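Local coordinates for protein fatty Acyl-Adenylate Ligase (Escherichia coli, PDB 3PBK) that belongs to the AMP-binding enzyme family of the ANL clan, at residues E407-M421 with G438-G451. Numbering follows the deposited sequence.
Sequences ERVVGHICISGPSLM and GWLDTGDLGYLLDG. With 1ZZ (5'-O-[(S)-(dodecanoyloxy)(hydroxy)phosphoryl]adenosine), chain C.
I413 and D444 meet where strand 411-416 passes from strand 444-449 to strand 440-442. The N-H of I413 meets D444 O almost straight, at 2.8 Å and 171°. The carbonyl O of I413 takes two donors from T442, the backbone N at 3.0 Å and OG1. A chi1 of 64° sets OG1 between the backbone N and the carbonyl carbon of T442, where it reaches both I413 O and D444 N. The second bond makes an ST turn, while D441 OD1 accepts from G443 N in an Asx turn. Both turns lie at the corner at G443. The bulge between H412 and C414 shifts the register by two residues. The CD1 methyl of I413 fits beside G446, which has no side chain, and touches D444 CB at 3.7 Å.

At one end, S416 CB sits over a face of W439, 3.6 Å from the centroid of the six-membered ring, a CH-pi contact. R398 makes a cation-pi contact with the same indole. L440 fills the hollow between I415, L420 and M421; its CD1 meets M421 CE at 3.6 Å. Helix 428-437 packs on this cluster through I434. At the other end, L449 presses CD1 over a face of the R408 guanidinium, whose NE bonds to A370 O.

D444 OD2 accepts from O8 of the ligand at 2.5 Å and is also bonded to Y336 OH. The bulged, bent antiparallel sheet thus presents an aspartate to the ligand ribose, as is typical of the nucleotide pocket of ANL enzymes.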
ATOM      1  N   GLU A 407     -10.600  25.807   4.499  1.00 16.12           N
ATOM      2  CA  GLU A 407     -10.264  25.278   3.189  1.00 16.30           C
ATOM      3  C   GLU A 407      -9.035  25.975   2.656  1.00 16.87           C
ATOM      4  O   GLU A 407      -8.820  27.161   2.925  1.00 16.58           O
ATOM      5  CB  GLU A 407     -11.397  25.460   2.195  1.00 15.82           C
ATOM      6  CG  GLU A 407     -12.379  24.333   2.220  1.00 16.85           C
ATOM      7  CD  GLU A 407     -13.288  24.337   1.014  1.00 18.45           C
ATOM      8  OE1 GLU A 407     -13.293  25.348   0.257  1.00 17.24           O
ATOM      9  OE2 GLU A 407     -13.998  23.315   0.836  1.00 18.75           O
ATOM     10  N   ARG A 408      -8.239  25.216   1.903  1.00 16.74           N
ATOM     11  CA  ARG A 408      -7.041  25.710   1.229  1.00 15.92           C
ATOM     12  C   ARG A 408      -5.873  25.867   2.192  1.00 16.07           C
ATOM     13  O   ARG A 408      -4.782  26.251   1.796  1.00 16.73           O
ATOM     14  CB  ARG A 408      -7.317  27.004   0.443  1.00 15.36           C
ATOM     15  CG  ARG A 408      -8.521  26.903  -0.481  1.00 15.55           C
ATOM     16  CD  ARG A 408      -8.636  28.076  -1.427  1.00 15.97           C
ATOM     17  NE  ARG A 408      -8.190  27.722  -2.776  1.00 18.28           N
ATOM     18  CZ  ARG A 408      -8.994  27.614  -3.837  1.00 19.07           C
ATOM     19  NH1 ARG A 408     -10.304  27.846  -3.717  1.00 19.38           N
ATOM     20  NH2 ARG A 408      -8.486  27.281  -5.025  1.00 17.54           N
ATOM     21  N   VAL A 409      -6.092  25.551   3.460  1.00 16.26           N
ATOM     22  CA  VAL A 409      -5.001  25.584   4.422  1.00 16.14           C
ATOM     23  C   VAL A 409      -4.391  24.193   4.585  1.00 16.57           C
ATOM     24  O   VAL A 409      -5.093  23.245   4.922  1.00 17.02           O
ATOM     25  CB  VAL A 409      -5.482  26.094   5.767  1.00 15.87           C
ATOM     26  CG1 VAL A 409      -4.406  25.902   6.797  1.00 16.24           C
ATOM     27  CG2 VAL A 409      -5.839  27.546   5.647  1.00 16.40           C
ATOM     28  N   VAL A 410      -3.094  24.057   4.328  1.00 15.94           N
ATOM     29  CA  VAL A 410      -2.459  22.753   4.431  1.00 15.66           C
ATOM     30  C   VAL A 410      -2.184  22.429   5.888  1.00 16.45           C
ATOM     31  O   VAL A 410      -1.766  23.308   6.637  1.00 16.36           O
ATOM     32  CB  VAL A 410      -1.152  22.708   3.646  1.00 15.72           C
ATOM     33  CG1 VAL A 410      -0.471  21.360   3.815  1.00 15.54           C
ATOM     34  CG2 VAL A 410      -1.418  23.000   2.175  1.00 16.00           C
ATOM     35  N   GLY A 411      -2.441  21.178   6.284  1.00 16.69           N
ATOM     36  CA  GLY A 411      -2.190  20.700   7.636  1.00 16.27           C
ATOM     37  C   GLY A 411      -2.270  19.184   7.736  1.00 17.17           C
ATOM     38  O   GLY A 411      -2.313  18.498   6.705  1.00 16.28           O
ATOM     39  N   HIS A 412      -2.293  18.666   8.972  1.00 18.61           N
ATOM     40  CA  HIS A 412      -2.368  17.219   9.258  1.00 17.83           C
ATOM     41  C   HIS A 412      -3.731  16.637   8.899  1.00 16.82           C
ATOM     42  O   HIS A 412      -4.746  17.058   9.441  1.00 16.61           O
ATOM     43  CB  HIS A 412      -2.154  16.946  10.748  1.00 18.13           C
ATOM     44  CG  HIS A 412      -0.841  17.429  11.285  1.00 20.96           C
ATOM     45  ND1 HIS A 412      -0.091  18.405  10.667  1.00 22.06           N
ATOM     46  CD2 HIS A 412      -0.165  17.096  12.412  1.00 22.15           C
ATOM     47  CE1 HIS A 412       1.003  18.636  11.373  1.00 24.03           C
ATOM     48  NE2 HIS A 412       0.979  17.858  12.440  1.00 24.56           N
ATOM     49  N   ILE A 413      -3.754  15.659   8.001  1.00 16.33           N
ATOM     50  CA  ILE A 413      -4.991  14.974   7.647  1.00 15.14           C
ATOM     51  C   ILE A 413      -5.453  14.047   8.776  1.00 14.80           C
ATOM     52  O   ILE A 413      -4.768  13.093   9.116  1.00 15.17           O
ATOM     53  CB  ILE A 413      -4.780  14.134   6.395  1.00 14.85           C
ATOM     54  CG1 ILE A 413      -4.366  15.017   5.228  1.00 15.15           C
ATOM     55  CG2 ILE A 413      -6.029  13.385   6.055  1.00 14.61           C
ATOM     56  CD1 ILE A 413      -3.952  14.224   3.997  1.00 15.03           C
ATOM     57  N   CYS A 414      -6.612  14.322   9.356  1.00 14.54           N
ATOM     58  CA  CYS A 414      -7.124  13.506  10.452  1.00 13.75           C
ATOM     59  C   CYS A 414      -8.392  12.772  10.050  1.00 14.33           C
ATOM     60  O   CYS A 414      -9.281  13.339   9.419  1.00 13.63           O
ATOM     61  CB  CYS A 414      -7.400  14.357  11.687  1.00 15.03           C
ATOM     62  SG  CYS A 414      -5.956  15.193  12.351  1.00 14.39           S
ATOM     63  N   ILE A 415      -8.472  11.502  10.436  1.00 15.17           N
ATOM     64  CA  ILE A 415      -9.576  10.642  10.039  1.00 14.21           C
ATOM     65  C   ILE A 415     -10.331  10.123  11.254  1.00 14.59           C
ATOM     66  O   ILE A 415      -9.816  10.162  12.368  1.00 14.64           O
ATOM     67  CB  ILE A 415      -9.077   9.453   9.205  1.00 14.29           C
ATOM     68  CG1 ILE A 415      -7.963   8.705   9.939  1.00 14.49           C
ATOM     69  CG2 ILE A 415      -8.581   9.928   7.857  1.00 14.52           C
ATOM     70  CD1 ILE A 415      -7.516   7.429   9.243  1.00 14.96           C
ATOM     71  N   SER A 416     -11.553   9.643  11.027  1.00 14.70           N
ATOM     72  CA  SER A 416     -12.380   9.093  12.088  1.00 14.89           C
ATOM     73  C   SER A 416     -13.547   8.342  11.484  1.00 15.43           C
ATOM     74  O   SER A 416     -13.914   8.580  10.336  1.00 15.24           O
ATOM     75  CB  SER A 416     -12.927  10.205  12.973  1.00 15.15           C
ATOM     76  OG  SER A 416     -13.979  10.880  12.315  1.00 15.36           O
ATOM     77  N   GLY A 417     -14.144   7.454  12.274  1.00 16.14           N
ATOM     78  CA  GLY A 417     -15.224   6.613  11.790  1.00 15.60           C
ATOM     79  C   GLY A 417     -14.916   5.147  11.991  1.00 15.26           C
ATOM     80  O   GLY A 417     -13.835   4.792  12.439  1.00 15.29           O
ATOM     81  N   PRO A 418     -15.861   4.282  11.626  1.00 15.63           N
ATOM     82  CA  PRO A 418     -15.876   2.847  11.941  1.00 16.04           C
ATOM     83  C   PRO A 418     -14.631   2.092  11.485  1.00 17.02           C
ATOM     84  O   PRO A 418     -14.223   1.136  12.152  1.00 17.40           O
ATOM     85  CB  PRO A 418     -17.079   2.336  11.159  1.00 15.44           C
ATOM     86  CG  PRO A 418     -17.907   3.530  10.921  1.00 16.76           C
ATOM     87  CD  PRO A 418     -16.956   4.652  10.726  1.00 15.80           C
ATOM     88  N   SER A 419     -14.052   2.502  10.360  1.00 16.25           N
ATOM     89  CA  SER A 419     -12.879   1.836   9.814  1.00 15.95           C
ATOM     90  C   SER A 419     -11.639   2.036  10.672  1.00 16.25           C
ATOM     91  O   SER A 419     -10.734   1.218  10.649  1.00 16.72           O
ATOM     92  CB  SER A 419     -12.607   2.334   8.400  1.00 16.22           C
ATOM     93  OG  SER A 419     -13.679   1.995   7.539  1.00 16.75           O
ATOM     94  N   LEU A 420     -11.599   3.125  11.428  1.00 16.40           N
ATOM     95  CA  LEU A 420     -10.428   3.458  12.231  1.00 16.17           C
ATOM     96  C   LEU A 420      -9.965   2.265  13.057  1.00 17.58           C
ATOM     97  O   LEU A 420     -10.788   1.529  13.612  1.00 17.82           O
ATOM     98  CB  LEU A 420     -10.750   4.613  13.167  1.00 15.94           C
ATOM     99  CG  LEU A 420      -9.658   5.651  13.402  1.00 15.96           C
ATOM    100  CD1 LEU A 420      -9.800   6.240  14.788  1.00 15.98           C
ATOM    101  CD2 LEU A 420      -8.301   5.031  13.236  1.00 16.83           C
HETATM  102  N   MSE A 421      -8.649   2.089  13.152  1.00 17.51           N
HETATM  103  CA  MSE A 421      -8.068   0.999  13.916  1.00 17.19           C
HETATM  104  C   MSE A 421      -8.366   1.170  15.391  1.00 18.17           C
HETATM  105  O   MSE A 421      -9.027   2.127  15.798  1.00 18.42           O
HETATM  106  CB  MSE A 421      -6.566   0.978  13.730  1.00 17.75           C
HETATM  107  CG  MSE A 421      -5.882   2.173  14.344  1.00 19.34           C
HETATM  108 SE   MSE A 421      -3.931   2.019  14.334  1.00 28.99          SE
HETATM  109  CE  MSE A 421      -3.504   3.733  15.175  1.00 21.87           C
ATOM    110  N   GLY A 438     -11.454   9.599  19.244  1.00 15.34           N
ATOM    111  CA  GLY A 438     -12.105   9.028  18.085  1.00 15.21           C
ATOM    112  C   GLY A 438     -11.445   9.485  16.796  1.00 14.98           C
ATOM    113  O   GLY A 438     -11.887   9.120  15.705  1.00 14.56           O
ATOM    114  N   TRP A 439     -10.390  10.288  16.940  1.00 14.93           N
ATOM    115  CA  TRP A 439      -9.625  10.814  15.813  1.00 15.06           C
ATOM    116  C   TRP A 439      -8.223  10.253  15.755  1.00 14.84           C
ATOM    117  O   TRP A 439      -7.621   9.921  16.778  1.00 15.25           O
ATOM    118  CB  TRP A 439      -9.499  12.337  15.894  1.00 15.31           C
ATOM    119  CG  TRP A 439     -10.734  13.048  15.568  1.00 15.30           C
ATOM    120  CD1 TRP A 439     -11.598  13.599  16.446  1.00 15.77           C
ATOM    121  CD2 TRP A 439     -11.272  13.287  14.259  1.00 16.08           C
ATOM    122  NE1 TRP A 439     -12.651  14.169  15.777  1.00 16.87           N
ATOM    123  CE2 TRP A 439     -12.475  13.997  14.431  1.00 16.06           C
ATOM    124  CE3 TRP A 439     -10.854  12.974  12.965  1.00 15.04           C
ATOM    125  CZ2 TRP A 439     -13.266  14.405  13.357  1.00 14.91           C
ATOM    126  CZ3 TRP A 439     -11.650  13.375  11.902  1.00 15.20           C
ATOM    127  CH2 TRP A 439     -12.841  14.084  12.108  1.00 14.74           C
ATOM    128  N   LEU A 440      -7.688  10.188  14.546  1.00 14.40           N
ATOM    129  CA  LEU A 440      -6.307   9.804  14.360  1.00 14.78           C
ATOM    130  C   LEU A 440      -5.661  10.801  13.431  1.00 15.14           C
ATOM    131  O   LEU A 440      -6.247  11.183  12.419  1.00 14.59           O
ATOM    132  CB  LEU A 440      -6.210   8.421  13.730  1.00 14.76           C
ATOM    133  CG  LEU A 440      -4.778   8.094  13.335  1.00 15.05           C
ATOM    134  CD1 LEU A 440      -4.140   7.227  14.385  1.00 16.05           C
ATOM    135  CD2 LEU A 440      -4.750   7.400  12.009  1.00 15.88           C
ATOM    136  N   ASP A 441      -4.454  11.230  13.786  1.00 15.65           N
ATOM    137  CA  ASP A 441      -3.627  12.036  12.901  1.00 15.24           C
ATOM    138  C   ASP A 441      -2.800  11.124  11.996  1.00 15.43           C
ATOM    139  O   ASP A 441      -1.928  10.410  12.466  1.00 15.85           O
ATOM    140  CB  ASP A 441      -2.710  12.915  13.734  1.00 15.64           C
ATOM    141  CG  ASP A 441      -1.769  13.727  12.889  1.00 17.45           C
ATOM    142  OD1 ASP A 441      -1.636  13.399  11.691  1.00 17.05           O
ATOM    143  OD2 ASP A 441      -1.168  14.696  13.419  1.00 19.12           O
ATOM    144  N   THR A 442      -3.068  11.147  10.696  1.00 15.86           N
ATOM    145  CA  THR A 442      -2.430  10.211   9.772  1.00 15.61           C
ATOM    146  C   THR A 442      -0.964  10.534   9.501  1.00 16.44           C
ATOM    147  O   THR A 442      -0.236   9.708   8.979  1.00 17.14           O
ATOM    148  CB  THR A 442      -3.135  10.211   8.424  1.00 15.66           C
ATOM    149  OG1 THR A 442      -2.980  11.502   7.830  1.00 16.49           O
ATOM    150  CG2 THR A 442      -4.614   9.918   8.582  1.00 14.81           C
ATOM    151  N   GLY A 443      -0.529  11.739   9.834  1.00 16.55           N
ATOM    152  CA  GLY A 443       0.832  12.133   9.549  1.00 16.64           C
ATOM    153  C   GLY A 443       1.014  12.501   8.091  1.00 17.51           C
ATOM    154  O   GLY A 443       2.137  12.558   7.588  1.00 18.90           O
ATOM    155  N   ASP A 444      -0.098  12.752   7.408  1.00 17.30           N
ATOM    156  CA  ASP A 444      -0.061  13.237   6.032  1.00 17.52           C
ATOM    157  C   ASP A 444      -0.500  14.698   5.937  1.00 17.55           C
ATOM    158  O   ASP A 444      -1.368  15.160   6.692  1.00 16.98           O
ATOM    159  CB  ASP A 444      -0.955  12.391   5.125  1.00 16.97           C
ATOM    160  CG  ASP A 444      -0.503  10.957   5.031  1.00 17.90           C
ATOM    161  OD1 ASP A 444       0.691  10.688   5.260  1.00 19.51           O
ATOM    162  OD2 ASP A 444      -1.350  10.094   4.718  1.00 17.68           O
ATOM    163  N   LEU A 445       0.099  15.416   4.994  1.00 17.09           N
ATOM    164  CA  LEU A 445      -0.269  16.795   4.739  1.00 16.44           C
ATOM    165  C   LEU A 445      -1.252  16.894   3.581  1.00 16.24           C
ATOM    166  O   LEU A 445      -1.154  16.164   2.590  1.00 15.85           O
ATOM    167  CB  LEU A 445       0.970  17.622   4.436  1.00 16.75           C
ATOM    168  CG  LEU A 445       1.970  17.776   5.570  1.00 17.65           C
ATOM    169  CD1 LEU A 445       3.212  18.492   5.048  1.00 19.25           C
ATOM    170  CD2 LEU A 445       1.330  18.529   6.708  1.00 16.72           C
ATOM    171  N   GLY A 446      -2.202  17.809   3.712  1.00 15.38           N
ATOM    172  CA  GLY A 446      -3.197  18.002   2.682  1.00 15.09           C
ATOM    173  C   GLY A 446      -4.083  19.186   2.994  1.00 15.87           C
ATOM    174  O   GLY A 446      -3.819  19.951   3.927  1.00 16.44           O
ATOM    175  N   TYR A 447      -5.140  19.344   2.211  1.00 15.21           N
ATOM    176  CA  TYR A 447      -6.084  20.424   2.430  1.00 15.32           C
ATOM    177  C   TYR A 447      -7.385  20.013   1.766  1.00 15.38           C
ATOM    178  O   TYR A 447      -7.383  19.104   0.930  1.00 15.53           O
ATOM    179  CB  TYR A 447      -5.550  21.713   1.812  1.00 15.35           C
ATOM    180  CG  TYR A 447      -5.330  21.617   0.316  1.00 15.67           C
ATOM    181  CD1 TYR A 447      -4.174  21.045  -0.199  1.00 15.59           C
ATOM    182  CD2 TYR A 447      -6.282  22.097  -0.587  1.00 15.60           C
ATOM    183  CE1 TYR A 447      -3.964  20.959  -1.565  1.00 15.14           C
ATOM    184  CE2 TYR A 447      -6.078  22.010  -1.956  1.00 15.17           C
ATOM    185  CZ  TYR A 447      -4.916  21.437  -2.431  1.00 14.95           C
ATOM    186  OH  TYR A 447      -4.693  21.339  -3.779  1.00 15.46           O
ATOM    187  N   LEU A 448      -8.491  20.653   2.139  1.00 15.00           N
ATOM    188  CA  LEU A 448      -9.757  20.412   1.449  1.00 14.99           C
ATOM    189  C   LEU A 448     -10.080  21.531   0.462  1.00 15.82           C
ATOM    190  O   LEU A 448      -9.662  22.671   0.636  1.00 16.32           O
ATOM    191  CB  LEU A 448     -10.915  20.268   2.441  1.00 15.42           C
ATOM    192  CG  LEU A 448     -11.191  18.934   3.148  1.00 14.45           C
ATOM    193  CD1 LEU A 448     -10.754  17.783   2.279  1.00 14.42           C
ATOM    194  CD2 LEU A 448     -10.518  18.870   4.497  1.00 13.77           C
ATOM    195  N   LEU A 449     -10.825  21.195  -0.581  1.00 15.53           N
ATOM    196  CA  LEU A 449     -11.418  22.203  -1.432  1.00 15.93           C
ATOM    197  C   LEU A 449     -12.743  21.627  -1.861  1.00 16.76           C
ATOM    198  O   LEU A 449     -12.785  20.561  -2.462  1.00 17.05           O
ATOM    199  CB  LEU A 449     -10.557  22.468  -2.660  1.00 16.72           C
ATOM    200  CG  LEU A 449     -10.300  23.939  -3.012  1.00 16.69           C
ATOM    201  CD1 LEU A 449     -10.082  24.105  -4.503  1.00 15.66           C
ATOM    202  CD2 LEU A 449     -11.433  24.809  -2.543  1.00 16.89           C
ATOM    203  N   ASP A 450     -13.824  22.332  -1.547  1.00 17.45           N
ATOM    204  CA  ASP A 450     -15.179  21.851  -1.807  1.00 17.34           C
ATOM    205  C   ASP A 450     -15.286  20.408  -1.371  1.00 17.43           C
ATOM    206  O   ASP A 450     -15.811  19.568  -2.094  1.00 17.75           O
ATOM    207  CB  ASP A 450     -15.558  22.010  -3.279  1.00 17.14           C
ATOM    208  CG  ASP A 450     -15.197  23.391  -3.823  1.00 19.89           C
ATOM    209  OD1 ASP A 450     -15.442  24.390  -3.096  1.00 20.50           O
ATOM    210  OD2 ASP A 450     -14.662  23.481  -4.964  1.00 19.61           O
ATOM    211  N   GLY A 451     -14.751  20.126  -0.188  1.00 17.14           N
ATOM    212  CA  GLY A 451     -14.966  18.848   0.469  1.00 16.97           C
ATOM    213  C   GLY A 451     -14.133  17.700  -0.049  1.00 16.41           C
ATOM    214  O   GLY A 451     -14.195  16.589   0.488  1.00 15.91           O
TER
HETATM  215  P   1ZZ C   1      -0.365   1.980   3.570  1.00 26.52           P
HETATM  216  C1  1ZZ C   1     -11.324  -3.450  -4.865  1.00 17.34           C
HETATM  217  N1  1ZZ C   1      -0.586   7.554   0.702  1.00 22.26           N
HETATM  218  O1  1ZZ C   1      -1.441   2.391   0.437  1.00 25.44           O
HETATM  219  C2  1ZZ C   1     -10.978  -2.399  -3.845  1.00 15.47           C
HETATM  220  N2  1ZZ C   1      -2.275   7.164  -0.680  1.00 20.15           N
HETATM  221  O2  1ZZ C   1      -1.679   1.637   2.633  1.00 25.21           O
HETATM  222  C3  1ZZ C   1      -9.568  -1.816  -3.871  1.00 16.00           C
HETATM  223  N3  1ZZ C   1      -0.038   9.858  -0.254  1.00 21.20           N
HETATM  224  O3  1ZZ C   1      -0.589   2.075   5.142  1.00 23.68           O
HETATM  225  C4  1ZZ C   1      -9.352  -0.616  -2.930  1.00 15.93           C
HETATM  226  N4  1ZZ C   1      -1.403  10.511  -2.010  1.00 21.68           N
HETATM  227  O4  1ZZ C   1       0.624   1.044   3.390  1.00 28.96           O
HETATM  228  C5  1ZZ C   1      -8.185   0.362  -3.105  1.00 15.37           C
HETATM  229  N5  1ZZ C   1      -3.192   9.037  -2.762  1.00 18.40           N
HETATM  230  O5  1ZZ C   1       0.176   3.415   3.127  1.00 25.00           O
HETATM  231  C6  1ZZ C   1      -7.801   1.023  -1.807  1.00 15.04           C
HETATM  232  O6  1ZZ C   1       0.266   6.017   2.135  1.00 24.70           O
HETATM  233  C7  1ZZ C   1      -7.311   2.447  -1.774  1.00 16.79           C
HETATM  234  O7  1ZZ C   1       1.029   9.161   3.557  1.00 23.83           O
HETATM  235  C8  1ZZ C   1      -6.340   2.817  -0.676  1.00 17.20           C
HETATM  236  O8  1ZZ C   1      -0.843   7.664   5.112  1.00 20.04           O
HETATM  237  C9  1ZZ C   1      -4.984   3.444  -1.033  1.00 18.91           C
HETATM  238  C10 1ZZ C   1      -3.712   2.929  -0.408  1.00 21.16           C
HETATM  239  C11 1ZZ C   1      -3.532   2.427   0.957  1.00 21.86           C
HETATM  240  C12 1ZZ C   1      -2.147   2.298   1.387  1.00 24.75           C
HETATM  241  C13 1ZZ C   1      -0.171   4.475   3.980  1.00 23.61           C
HETATM  242  C14 1ZZ C   1       0.270   5.886   3.570  1.00 22.44           C
HETATM  243  C15 1ZZ C   1      -0.513   7.181   3.859  1.00 21.35           C
HETATM  244  C16 1ZZ C   1       0.235   8.133   3.024  1.00 23.43           C
HETATM  245  C17 1ZZ C   1       0.432   7.368   1.761  1.00 24.49           C
HETATM  246  C18 1ZZ C   1      -1.527   6.672   0.368  1.00 21.80           C
HETATM  247  C19 1ZZ C   1      -1.754   8.424  -0.978  1.00 20.43           C
HETATM  248  C20 1ZZ C   1      -0.746   8.673  -0.179  1.00 20.85           C
HETATM  249  C21 1ZZ C   1      -0.406  10.755  -1.204  1.00 21.86           C
HETATM  250  C22 1ZZ C   1      -2.107   9.302  -1.904  1.00 20.27           C